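Local structure of putative cytochrome C (Sinorhizobium meliloti, 4PWA) at residues I12-E18 / I66-E71; L23-A28 / E35-D41; V50-T55 / I72-A76. The protein binds heme c covalently and probably carries electrons in bacterial sulfite oxidation. One frame throughout, in Å; residues are numbered along the deposited sequence.

In the fold
The three contacts fold one small c-type cytochrome domain around its heme. Contacts 1 and 3 share helix 69-82 and have centres about 9 Å apart: helix 4-16 packs on the start of helix 69-82 and reaches into segment 72-76, where Ile12 CG2 lies 3.8 Å from Val75 CB, and helix 47-56 packs on 72-76 as well. Contact 2, centred about 16 Å from contact 1 and 15 Å from contact 3, carries the axial His25 and Cys24, one of the two thioether cysteines. Phe13 joins contact 1 to it, its CZ 3.7 Å from Leu27 CB. Contacts 2 and 3 do not touch, yet both touch the porphyrin, Val54 CG2 lying 3.3 Å from heme CMB.

Contact 1. Residues I12-E18 / I66-E71; sequences IFLERSE and ILTDEE
A salt bridge, Arg16 NH1 to Glu71 OE2 at 2.8 Å (N-H...O angle 159°), ties the end of helix 4-16 to the start of helix 69-82, a pairing of N- and C-terminal helices that belongs to the cytochrome c fold. Arg16 reaches across with chi1 m and an otherwise extended chain; its NE pairs with Glu11. The other oxygen of Glu71 (chi1 m, chi2 t) turns back: OE1 accepts from Thr68 N at 2.9 Å, while Glu71 N donates to Thr68 OG1 at 3.3 Å, a capping box with Thr68 at the N-cap.

Helix 4-16 closes with a wide pi-type turn. Ile12 O takes both Ser17 N (3.1 Å) and Ser17 OG (2.7 Å), and Ser17 then leaves helical geometry at phi/psi -63/147. Ile12 CA lies 7.2 Å from Glu71 CA, Ser17 CA 6.9 Å from Leu67 CA, and Glu18 CA 7.4 Å from Ile66 CA.

Leu67 is the apolar centre: CD2 lies 3.9 Å from Ile12 CG2, and CD1 4.1 Å from Ser17 CA. Ile12 (m, t) rests CD1 3.7 Å from Glu71 CB. Farther out, Ile66 CD1 sits 3.3 Å from Arg16 O; a water donates to Glu18 O (2.9 Å) and accepts weakly from Ile66 N (3.4 Å), bridging the segments.

Glu71 thus caps its own helix and binds Arg16 with one carboxylate, next to the buried Ile12-Leu67 packing.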
loop_
_atom_site.group_PDB
_atom_site.type_symbol
_atom_site.label_atom_id
_atom_site.label_comp_id
_atom_site.label_asym_id
_atom_site.label_seq_id
_atom_site.Cartn_x
_atom_site.Cartn_y
_atom_site.Cartn_z
ATOM N N ILE A 12 -11.960 -15.899 7.112
ATOM C CA ILE A 12 -11.895 -16.246 5.702
ATOM C C ILE A 12 -11.373 -15.037 4.953
ATOM O O ILE A 12 -10.493 -15.156 4.095
ATOM C CB ILE A 12 -13.283 -16.698 5.156
ATOM C CG1 ILE A 12 -13.680 -18.045 5.773
ATOM C CG2 ILE A 12 -13.281 -16.811 3.639
ATOM C CD1 ILE A 12 -15.156 -18.378 5.662
ATOM N N PHE A 13 -11.912 -13.870 5.307
ATOM C CA PHE A 13 -11.555 -12.601 4.664
ATOM C C PHE A 13 -10.090 -12.244 4.856
ATOM O O PHE A 13 -9.460 -11.707 3.956
ATOM C CB PHE A 13 -12.426 -11.475 5.215
ATOM C CG PHE A 13 -12.342 -10.210 4.425
ATOM C CD1 PHE A 13 -11.376 -9.260 4.711
ATOM C CD2 PHE A 13 -13.213 -9.974 3.386
ATOM C CE1 PHE A 13 -11.290 -8.106 3.986
ATOM C CE2 PHE A 13 -13.132 -8.805 2.653
ATOM C CZ PHE A 13 -12.175 -7.872 2.960
ATOM N N LEU A 14 -9.559 -12.560 6.032
ATOM C CA LEU A 14 -8.174 -12.238 6.384
ATOM C C LEU A 14 -7.122 -13.333 6.137
ATOM O O LEU A 14 -5.997 -13.009 5.773
ATOM C CB LEU A 14 -8.105 -11.827 7.859
ATOM C CG LEU A 14 -8.658 -10.429 8.154
ATOM C CD1 LEU A 14 -8.874 -10.270 9.633
ATOM C CD2 LEU A 14 -7.695 -9.344 7.609
ATOM N N GLU A 15 -7.483 -14.608 6.313
ATOM C CA GLU A 15 -6.491 -15.688 6.363
ATOM C C GLU A 15 -6.738 -16.813 5.365
ATOM O O GLU A 15 -5.854 -17.173 4.616
ATOM C CB GLU A 15 -6.418 -16.261 7.779
ATOM C CG GLU A 15 -5.830 -15.296 8.797
ATOM C CD GLU A 15 -4.345 -15.065 8.584
ATOM O OE1 GLU A 15 -3.537 -15.882 9.076
ATOM O OE2 GLU A 15 -3.987 -14.066 7.923
ATOM N N ARG A 16 -7.942 -17.357 5.336
ATOM C CA ARG A 16 -8.199 -18.572 4.526
ATOM C C ARG A 16 -8.258 -18.368 3.010
ATOM O O ARG A 16 -7.841 -19.248 2.251
ATOM C CB ARG A 16 -9.499 -19.235 4.961
ATOM C CG ARG A 16 -9.590 -19.524 6.441
ATOM C CD ARG A 16 -10.764 -20.450 6.682
ATOM N NE ARG A 16 -10.985 -20.720 8.081
ATOM C CZ ARG A 16 -11.951 -21.499 8.549
ATOM N NH1 ARG A 16 -12.802 -22.083 7.717
ATOM N NH2 ARG A 16 -12.065 -21.691 9.857
ATOM N N SER A 17 -8.793 -17.233 2.569
ATOM C CA SER A 17 -8.931 -16.956 1.142
ATOM C C SER A 17 -7.586 -16.890 0.443
ATOM O O SER A 17 -6.605 -16.468 1.027
ATOM C CB SER A 17 -9.690 -15.645 0.920
ATOM O OG SER A 17 -9.209 -14.615 1.766
ATOM N N GLU A 18 -7.549 -17.315 -0.811
ATOM C CA GLU A 18 -6.315 -17.311 -1.596
ATOM C C GLU A 18 -6.599 -16.705 -2.979
ATOM O O GLU A 18 -7.401 -17.262 -3.741
ATOM C CB GLU A 18 -5.771 -18.739 -1.749
ATOM C CG GLU A 18 -5.067 -19.254 -0.485
ATOM C CD GLU A 18 -4.444 -20.637 -0.633
ATOM O OE1 GLU A 18 -4.090 -21.034 -1.772
ATOM O OE2 GLU A 18 -4.305 -21.330 0.405
ATOM N N ILE A 66 -10.497 -22.662 -3.587
ATOM C CA ILE A 66 -10.238 -23.480 -2.396
ATOM C C ILE A 66 -11.350 -23.462 -1.345
ATOM O O ILE A 66 -11.496 -24.415 -0.590
ATOM C CB ILE A 66 -8.888 -23.120 -1.723
ATOM C CG1 ILE A 66 -8.909 -21.702 -1.161
ATOM C CG2 ILE A 66 -7.732 -23.298 -2.707
ATOM C CD1 ILE A 66 -7.742 -21.428 -0.281
ATOM N N LEU A 67 -12.118 -22.380 -1.291
ATOM C CA LEU A 67 -13.167 -22.239 -0.283
ATOM C C LEU A 67 -14.330 -23.163 -0.593
ATOM O O LEU A 67 -14.739 -23.282 -1.748
ATOM C CB LEU A 67 -13.668 -20.790 -0.208
ATOM C CG LEU A 67 -12.983 -19.756 0.705
ATOM C CD1 LEU A 67 -11.540 -20.074 1.034
ATOM C CD2 LEU A 67 -13.104 -18.358 0.097
ATOM N N THR A 68 -14.850 -23.820 0.442
ATOM C CA THR A 68 -16.068 -24.618 0.320
ATOM C C THR A 68 -17.239 -23.674 0.153
ATOM O O THR A 68 -17.117 -22.476 0.394
ATOM C CB THR A 68 -16.357 -25.451 1.574
ATOM O OG1 THR A 68 -16.576 -24.580 2.693
ATOM C CG2 THR A 68 -15.222 -26.413 1.871
ATOM N N ASP A 69 -18.380 -24.219 -0.235
ATOM C CA ASP A 69 -19.554 -23.406 -0.472
ATOM C C ASP A 69 -20.019 -22.697 0.806
ATOM O O ASP A 69 -20.367 -21.513 0.750
ATOM C CB ASP A 69 -20.665 -24.235 -1.129
ATOM C CG ASP A 69 -20.335 -24.607 -2.591
ATOM O OD1 ASP A 69 -19.318 -24.112 -3.132
ATOM O OD2 ASP A 69 -21.092 -25.396 -3.203
ATOM N N GLU A 70 -19.978 -23.394 1.945
ATOM C CA GLU A 70 -20.381 -22.794 3.228
ATOM C C GLU A 70 -19.435 -21.672 3.670
ATOM O O GLU A 70 -19.859 -20.727 4.319
ATOM C CB GLU A 70 -20.489 -23.850 4.337
ATOM C CG GLU A 70 -21.648 -23.590 5.331
ATOM C CD GLU A 70 -21.318 -22.552 6.427
ATOM O OE1 GLU A 70 -20.701 -22.971 7.444
ATOM O OE2 GLU A 70 -21.700 -21.346 6.288
ATOM N N GLU A 71 -18.157 -21.781 3.325
ATOM C CA GLU A 71 -17.202 -20.716 3.609
ATOM C C GLU A 71 -17.492 -19.488 2.759
ATOM O O GLU A 71 -17.350 -18.356 3.225
ATOM C CB GLU A 71 -15.766 -21.171 3.340
ATOM C CG GLU A 71 -15.175 -22.063 4.412
ATOM C CD GLU A 71 -13.778 -22.513 4.068
ATOM O OE1 GLU A 71 -13.601 -23.079 2.970
ATOM O OE2 GLU A 71 -12.853 -22.294 4.885
HETATM O O HOH W 1 -9.023 -19.625 -4.226
#

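Contact 2. Residues L23-A28 / E35-D41; sequences LCHTLA and EVGPNLD. With HEC (heme c), chain E.
This is the proximal side of a class I c-type cytochrome heme site: the end of the CXXCH motif, with Cys24 and axial His25, faces the Gly-Pro loop at 37-38. The segments run side by side in the same direction, with Cys24 CA 4.6 Å from Val36 CA, His25 CA 5.5 Å from Gly37 CA, Thr26 CA 4.7 Å from Asn39 CA and Leu27 CA 5.6 Å from Asp41 CA. Gly37 N donates to Cys24 O at 3.0 Å, and Leu40 N to Thr26 O at 3.0 Å. A water accepts from Thr26 N (3.0 Å) and donates to Gly37 O (2.8 Å).

His25 (chi1 -74°, chi2 -80°) sends NE2 to the iron at 2.0 Å, with Met61 as the other axial ligand. Its ND1 donates to Pro38 O at 2.9 Å, which fixes the ring's rotation. Leu40, in the mt rotamer, sets CD1 4.2 Å from the ring centroid in an off-centre CH-pi contact and CD2 3.7 Å from heme CMA. Cys24, chi1 m, forms the thioether from SG to heme CAC (1.9 Å). Gly37 must be bare here: a CB would clash with the porphyrin.

Thr26, chi1 m, points at the other segment, its CG2 3.6 Å from Asn39 OD1, while OG1 bonds to Gly34 O. Leu27 (chi1 t, chi2 p) brings CD1 to 3.9 Å from Leu40 CB. Asn39, chi1 t, is the N-cap of helix 40-43, its OD1 accepting from Asp41 N at 2.8 Å. Asp41, chi1 m, is held by Gly84 at OD1, while its OD2 accepts from Ala28 N at 2.7 Å.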
loop_
_atom_site.group_PDB
_atom_site.type_symbol
_atom_site.label_atom_id
_atom_site.label_comp_id
_atom_site.label_asym_id
_atom_site.label_seq_id
_atom_site.Cartn_x
_atom_site.Cartn_y
_atom_site.Cartn_z
ATOM N N LEU A 23 -6.001 -8.424 1.229
ATOM C CA LEU A 23 -4.871 -7.908 0.446
ATOM C C LEU A 23 -5.335 -7.058 -0.738
ATOM O O LEU A 23 -4.628 -6.150 -1.158
ATOM C CB LEU A 23 -3.962 -9.048 -0.049
ATOM C CG LEU A 23 -3.174 -9.850 0.999
ATOM C CD1 LEU A 23 -2.307 -10.960 0.356
ATOM C CD2 LEU A 23 -2.312 -8.943 1.831
ATOM N N CYS A 24 -6.513 -7.356 -1.279
ATOM C CA CYS A 24 -7.038 -6.625 -2.436
ATOM C C CYS A 24 -8.091 -5.572 -2.034
ATOM O O CYS A 24 -8.274 -4.562 -2.724
ATOM C CB CYS A 24 -7.633 -7.606 -3.462
ATOM S SG CYS A 24 -6.465 -8.609 -4.531
ATOM N N HIS A 25 -8.779 -5.788 -0.918
ATOM C CA HIS A 25 -9.933 -4.953 -0.557
ATOM C C HIS A 25 -9.789 -4.230 0.770
ATOM O O HIS A 25 -9.165 -4.745 1.706
ATOM C CB HIS A 25 -11.174 -5.829 -0.461
ATOM C CG HIS A 25 -11.696 -6.272 -1.784
ATOM N ND1 HIS A 25 -12.462 -5.455 -2.586
ATOM C CD2 HIS A 25 -11.572 -7.447 -2.441
ATOM C CE1 HIS A 25 -12.793 -6.113 -3.679
ATOM N NE2 HIS A 25 -12.266 -7.325 -3.616
ATOM N N THR A 26 -10.403 -3.053 0.851
ATOM C CA THR A 26 -10.509 -2.316 2.104
ATOM C C THR A 26 -11.822 -2.685 2.801
ATOM O O THR A 26 -12.883 -2.689 2.180
ATOM C CB THR A 26 -10.431 -0.800 1.886
ATOM O OG1 THR A 26 -9.119 -0.459 1.436
ATOM C CG2 THR A 26 -10.722 -0.025 3.188
ATOM N N LEU A 27 -11.713 -3.004 4.090
ATOM C CA LEU A 27 -12.847 -3.316 4.937
ATOM C C LEU A 27 -12.468 -3.056 6.393
ATOM O O LEU A 27 -11.709 -3.804 6.990
ATOM C CB LEU A 27 -13.272 -4.780 4.740
ATOM C CG LEU A 27 -14.557 -5.200 5.461
ATOM C CD1 LEU A 27 -15.765 -4.610 4.744
ATOM C CD2 LEU A 27 -14.653 -6.724 5.583
ATOM N N ALA A 28 -13.022 -1.996 6.963
ATOM C CA ALA A 28 -12.641 -1.520 8.282
ATOM C C ALA A 28 -12.759 -2.577 9.380
ATOM O O ALA A 28 -11.862 -2.713 10.193
ATOM C CB ALA A 28 -13.458 -0.273 8.642
ATOM N N GLU A 35 -5.900 -2.198 -1.806
ATOM C CA GLU A 35 -6.179 -1.120 -2.754
ATOM C C GLU A 35 -6.416 -1.596 -4.190
ATOM O O GLU A 35 -6.630 -0.764 -5.076
ATOM C CB GLU A 35 -5.000 -0.142 -2.775
ATOM C CG GLU A 35 -4.589 0.421 -1.418
ATOM C CD GLU A 35 -3.342 1.286 -1.505
ATOM O OE1 GLU A 35 -2.911 1.583 -2.641
ATOM O OE2 GLU A 35 -2.790 1.667 -0.454
ATOM N N VAL A 36 -6.372 -2.911 -4.423
ATOM C CA VAL A 36 -6.443 -3.484 -5.779
ATOM C C VAL A 36 -7.850 -3.431 -6.355
ATOM O O VAL A 36 -8.037 -3.103 -7.521
ATOM C CB VAL A 36 -5.924 -4.938 -5.815
ATOM C CG1 VAL A 36 -6.117 -5.537 -7.193
ATOM C CG2 VAL A 36 -4.428 -5.002 -5.389
ATOM N N GLY A 37 -8.838 -3.759 -5.533
ATOM C CA GLY A 37 -10.249 -3.633 -5.918
ATOM C C GLY A 37 -11.009 -2.621 -5.070
ATOM O O GLY A 37 -10.415 -1.919 -4.262
ATOM N N PRO A 38 -12.334 -2.546 -5.240
ATOM C CA PRO A 38 -13.088 -1.480 -4.598
ATOM C C PRO A 38 -13.154 -1.571 -3.067
ATOM O O PRO A 38 -13.120 -2.662 -2.484
ATOM C CB PRO A 38 -14.499 -1.626 -5.211
ATOM C CG PRO A 38 -14.564 -3.004 -5.743
ATOM C CD PRO A 38 -13.163 -3.299 -6.198
ATOM N N ASN A 39 -13.243 -0.411 -2.437
ATOM C CA ASN A 39 -13.424 -0.328 -1.005
ATOM C C ASN A 39 -14.786 -0.904 -0.693
ATOM O O ASN A 39 -15.787 -0.380 -1.153
ATOM C CB ASN A 39 -13.321 1.132 -0.538
ATOM C CG ASN A 39 -13.439 1.279 0.957
ATOM O OD1 ASN A 39 -13.963 0.405 1.637
ATOM N ND2 ASN A 39 -12.958 2.394 1.482
ATOM N N LEU A 40 -14.818 -2.003 0.056
ATOM C CA LEU A 40 -16.080 -2.668 0.371
ATOM C C LEU A 40 -16.909 -1.884 1.390
ATOM O O LEU A 40 -18.127 -2.061 1.472
ATOM C CB LEU A 40 -15.843 -4.112 0.834
ATOM C CG LEU A 40 -15.192 -5.051 -0.207
ATOM C CD1 LEU A 40 -14.937 -6.434 0.379
ATOM C CD2 LEU A 40 -16.034 -5.155 -1.520
ATOM N N ASP A 41 -16.265 -1.009 2.153
ATOM C CA ASP A 41 -16.997 -0.088 3.036
ATOM C C ASP A 41 -17.744 0.969 2.221
ATOM O O ASP A 41 -18.723 1.556 2.698
ATOM C CB ASP A 41 -16.058 0.596 4.027
ATOM C CG ASP A 41 -15.425 -0.382 5.015
ATOM O OD1 ASP A 41 -16.104 -1.348 5.456
ATOM O OD2 ASP A 41 -14.241 -0.168 5.377
HETATM FE FE HEC E . -12.728 -8.861 -4.837
HETATM C CHA HEC E . -14.681 -7.003 -6.921
HETATM C CHB HEC E . -15.296 -9.266 -2.699
HETATM C CHC HEC E . -10.871 -11.124 -3.110
HETATM C CHD HEC E . -9.933 -7.876 -6.488
HETATM N NA HEC E . -14.634 -8.294 -4.837
HETATM C C1A HEC E . -15.239 -7.462 -5.754
HETATM C C2A HEC E . -16.586 -7.180 -5.298
HETATM C C3A HEC E . -16.762 -7.786 -4.128
HETATM C C4A HEC E . -15.527 -8.490 -3.809
HETATM C CMA HEC E . -18.041 -7.736 -3.280
HETATM C CAA HEC E . -17.616 -6.308 -6.046
HETATM C CBA HEC E . -18.173 -7.146 -7.188
HETATM C CGA HEC E . -19.296 -6.432 -7.898
HETATM O O1A HEC E . -20.395 -7.033 -8.002
HETATM O O2A HEC E . -19.110 -5.269 -8.362
HETATM N NB HEC E . -13.030 -9.969 -3.234
HETATM C C1B HEC E . -14.192 -10.057 -2.509
HETATM C C2B HEC E . -14.064 -11.155 -1.577
HETATM C C3B HEC E . -12.833 -11.630 -1.666
HETATM C C4B HEC E . -12.168 -10.923 -2.729
HETATM C CMB HEC E . -15.090 -11.571 -0.501
HETATM C CAB HEC E . -12.232 -12.792 -0.846
HETATM C CBB HEC E . -12.879 -14.144 -1.192
HETATM N NC HEC E . -10.766 -9.360 -4.781
HETATM C C1C HEC E . -10.196 -10.370 -4.041
HETATM C C2C HEC E . -8.899 -10.710 -4.589
HETATM C C3C HEC E . -8.548 -9.666 -5.363
HETATM C C4C HEC E . -9.773 -8.893 -5.590
HETATM C CMC HEC E . -7.925 -11.572 -3.767
HETATM C CAC HEC E . -7.204 -9.342 -6.089
HETATM C CBC HEC E . -6.064 -10.361 -6.299
HETATM N ND HEC E . -12.375 -7.633 -6.441
HETATM C C1D HEC E . -11.118 -7.379 -6.964
HETATM C C2D HEC E . -11.219 -6.504 -8.106
HETATM C C3D HEC E . -12.704 -6.222 -8.258
HETATM C C4D HEC E . -13.338 -6.953 -7.176
HETATM C CMD HEC E . -10.066 -5.961 -8.971
HETATM C CAD HEC E . -13.371 -5.328 -9.329
HETATM C CBD HEC E . -14.088 -6.206 -10.338
HETATM C CGD HEC E . -14.523 -5.373 -11.517
HETATM O O1D HEC E . -15.563 -4.672 -11.392
HETATM O O2D HEC E . -13.837 -5.432 -12.581
HETATM O O HOH W 2 -10.064 -1.390 -1.576
#

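Contact 3. Residues V50-T55 / I72-A76; sequences VNTAVT and IEAVA. With HEC (heme c), chain E.
Ile72, Asn51 and Ala76 account for more than half of the 322 Å² buried where helix 47-56 crosses helix 69-82. Both segments are regular helix; their axes approach to 9.0 Å and their N-to-C directions diverge by 133°, so they run roughly antiparallel but steeply tilted.

Ile72 (chi1 m, chi2 t) points at the other helix. Its CG1 meets Val54 CG1 at 4.0 Å, while CG2 lies 3.6 Å from Asn51 OD1 and 3.7 Å from Thr55 OG1. Asn51, chi1 t, leaves its helix sideways and lies along the other one: besides Ile72, it brings ND2 to 4.0 Å from Glu73 CG and CB to 4.0 Å from Ala76 CB. The small Ala76 permits the closest backbone approach, 5.2 Å from its CA to Val50 CA; Val50 CG1 comes within 3.7 Å of Ala76 CA.

Val50 and Val54, both chi1 t and one helical turn apart, also reach the heme: Val54 CG2 is 3.3 Å and Val50 CG1 3.8 Å from heme CMB. On the same helix, Ala53 CB lies 3.9 Å from heme CBA, a propionate carbon. Such a helix, held between the C-terminal helix and the porphyrin edge, is characteristic of the heme pocket of the class I cytochrome c fold.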
loop_
_atom_site.group_PDB
_atom_site.type_symbol
_atom_site.label_atom_id
_atom_site.label_comp_id
_atom_site.label_asym_id
_atom_site.label_seq_id
_atom_site.Cartn_x
_atom_site.Cartn_y
_atom_site.Cartn_z
ATOM N N VAL A 50 -21.765 -10.425 -3.068
ATOM C CA VAL A 50 -20.469 -10.954 -2.647
ATOM C C VAL A 50 -20.310 -12.402 -3.092
ATOM O O VAL A 50 -19.292 -12.763 -3.695
ATOM C CB VAL A 50 -20.262 -10.880 -1.114
ATOM C CG1 VAL A 50 -18.887 -11.459 -0.734
ATOM C CG2 VAL A 50 -20.398 -9.437 -0.599
ATOM N N ASN A 51 -21.319 -13.221 -2.783
ATOM C CA ASN A 51 -21.286 -14.642 -3.071
ATOM C C ASN A 51 -21.053 -14.858 -4.570
ATOM O O ASN A 51 -20.197 -15.645 -4.978
ATOM C CB ASN A 51 -22.603 -15.278 -2.613
ATOM C CG ASN A 51 -22.587 -16.806 -2.666
ATOM O OD1 ASN A 51 -22.059 -17.405 -3.603
ATOM N ND2 ASN A 51 -23.183 -17.437 -1.659
ATOM N N THR A 52 -21.806 -14.143 -5.397
ATOM C CA THR A 52 -21.622 -14.244 -6.831
ATOM C C THR A 52 -20.219 -13.859 -7.277
ATOM O O THR A 52 -19.661 -14.489 -8.184
ATOM C CB THR A 52 -22.629 -13.381 -7.581
ATOM O OG1 THR A 52 -23.947 -13.807 -7.236
ATOM C CG2 THR A 52 -22.437 -13.536 -9.091
ATOM N N ALA A 53 -19.656 -12.825 -6.655
ATOM C CA ALA A 53 -18.343 -12.311 -7.060
ATOM C C ALA A 53 -17.245 -13.297 -6.709
ATOM O O ALA A 53 -16.390 -13.622 -7.528
ATOM C CB ALA A 53 -18.077 -10.971 -6.416
ATOM N N VAL A 54 -17.285 -13.789 -5.482
ATOM C CA VAL A 54 -16.322 -14.789 -5.019
ATOM C C VAL A 54 -16.419 -16.076 -5.826
ATOM O O VAL A 54 -15.403 -16.652 -6.204
ATOM C CB VAL A 54 -16.523 -15.078 -3.518
ATOM C CG1 VAL A 54 -15.576 -16.177 -3.027
ATOM C CG2 VAL A 54 -16.330 -13.767 -2.696
ATOM N N THR A 55 -17.643 -16.524 -6.095
ATOM C CA THR A 55 -17.879 -17.795 -6.769
ATOM C C THR A 55 -17.426 -17.765 -8.234
ATOM O O THR A 55 -16.733 -18.677 -8.696
ATOM C CB THR A 55 -19.370 -18.176 -6.673
ATOM O OG1 THR A 55 -19.748 -18.263 -5.293
ATOM C CG2 THR A 55 -19.666 -19.512 -7.348
ATOM N N ILE A 72 -17.862 -19.711 1.500
ATOM C CA ILE A 72 -18.235 -18.615 0.624
ATOM C C ILE A 72 -19.480 -17.899 1.185
ATOM O O ILE A 72 -19.551 -16.670 1.171
ATOM C CB ILE A 72 -18.463 -19.106 -0.826
ATOM C CG1 ILE A 72 -17.122 -19.552 -1.436
ATOM C CG2 ILE A 72 -19.133 -18.014 -1.671
ATOM C CD1 ILE A 72 -17.228 -20.235 -2.789
ATOM N N GLU A 73 -20.444 -18.664 1.690
ATOM C CA GLU A 73 -21.637 -18.063 2.293
ATOM C C GLU A 73 -21.264 -17.245 3.511
ATOM O O GLU A 73 -21.844 -16.194 3.747
ATOM C CB GLU A 73 -22.648 -19.123 2.729
ATOM C CG GLU A 73 -23.452 -19.726 1.616
ATOM C CD GLU A 73 -24.415 -20.796 2.122
ATOM O OE1 GLU A 73 -25.108 -20.547 3.144
ATOM O OE2 GLU A 73 -24.479 -21.890 1.505
ATOM N N ALA A 74 -20.298 -17.741 4.287
ATOM C CA ALA A 74 -19.956 -17.123 5.568
ATOM C C ALA A 74 -19.243 -15.780 5.349
ATOM O O ALA A 74 -19.580 -14.782 5.993
ATOM C CB ALA A 74 -19.129 -18.073 6.415
ATOM N N VAL A 75 -18.304 -15.744 4.409
ATOM C CA VAL A 75 -17.667 -14.490 4.025
ATOM C C VAL A 75 -18.636 -13.532 3.320
ATOM O O VAL A 75 -18.456 -12.335 3.406
ATOM C CB VAL A 75 -16.413 -14.710 3.119
ATOM C CG1 VAL A 75 -16.810 -14.952 1.695
ATOM C CG2 VAL A 75 -15.490 -13.515 3.205
ATOM N N ALA A 76 -19.645 -14.052 2.615
ATOM C CA ALA A 76 -20.684 -13.197 2.008
ATOM C C ALA A 76 -21.551 -12.555 3.093
ATOM O O ALA A 76 -21.769 -11.343 3.080
ATOM C CB ALA A 76 -21.545 -13.982 1.030
HETATM FE FE HEC E . -12.728 -8.861 -4.837
HETATM C CHA HEC E . -14.681 -7.003 -6.921
HETATM C CHB HEC E . -15.296 -9.266 -2.699
HETATM C CHC HEC E . -10.871 -11.124 -3.110
HETATM C CHD HEC E . -9.933 -7.876 -6.488
HETATM N NA HEC E . -14.634 -8.294 -4.837
HETATM C C1A HEC E . -15.239 -7.462 -5.754
HETATM C C2A HEC E . -16.586 -7.180 -5.298
HETATM C C3A HEC E . -16.762 -7.786 -4.128
HETATM C C4A HEC E . -15.527 -8.490 -3.809
HETATM C CMA HEC E . -18.041 -7.736 -3.280
HETATM C CAA HEC E . -17.616 -6.308 -6.046
HETATM C CBA HEC E . -18.173 -7.146 -7.188
HETATM C CGA HEC E . -19.296 -6.432 -7.898
HETATM O O1A HEC E . -20.395 -7.033 -8.002
HETATM O O2A HEC E . -19.110 -5.269 -8.362
HETATM N NB HEC E . -13.030 -9.969 -3.234
HETATM C C1B HEC E . -14.192 -10.057 -2.509
HETATM C C2B HEC E . -14.064 -11.155 -1.577
HETATM C C3B HEC E . -12.833 -11.630 -1.666
HETATM C C4B HEC E . -12.168 -10.923 -2.729
HETATM C CMB HEC E . -15.090 -11.571 -0.501
HETATM C CAB HEC E . -12.232 -12.792 -0.846
HETATM C CBB HEC E . -12.879 -14.144 -1.192
HETATM N NC HEC E . -10.766 -9.360 -4.781
HETATM C C1C HEC E . -10.196 -10.370 -4.041
HETATM C C2C HEC E . -8.899 -10.710 -4.589
HETATM C C3C HEC E . -8.548 -9.666 -5.363
HETATM C C4C HEC E . -9.773 -8.893 -5.590
HETATM C CMC HEC E . -7.925 -11.572 -3.767
HETATM C CAC HEC E . -7.204 -9.342 -6.089
HETATM C CBC HEC E . -6.064 -10.361 -6.299
HETATM N ND HEC E . -12.375 -7.633 -6.441
HETATM C C1D HEC E . -11.118 -7.379 -6.964
HETATM C C2D HEC E . -11.219 -6.504 -8.106
HETATM C C3D HEC E . -12.704 -6.222 -8.258
HETATM C C4D HEC E . -13.338 -6.953 -7.176
HETATM C CMD HEC E . -10.066 -5.961 -8.971
HETATM C CAD HEC E . -13.371 -5.328 -9.329
HETATM C CBD HEC E . -14.088 -6.206 -10.338
HETATM C CGD HEC E . -14.523 -5.373 -11.517
HETATM O O1D HEC E . -15.563 -4.672 -11.392
HETATM O O2D HEC E . -13.837 -5.432 -12.581
#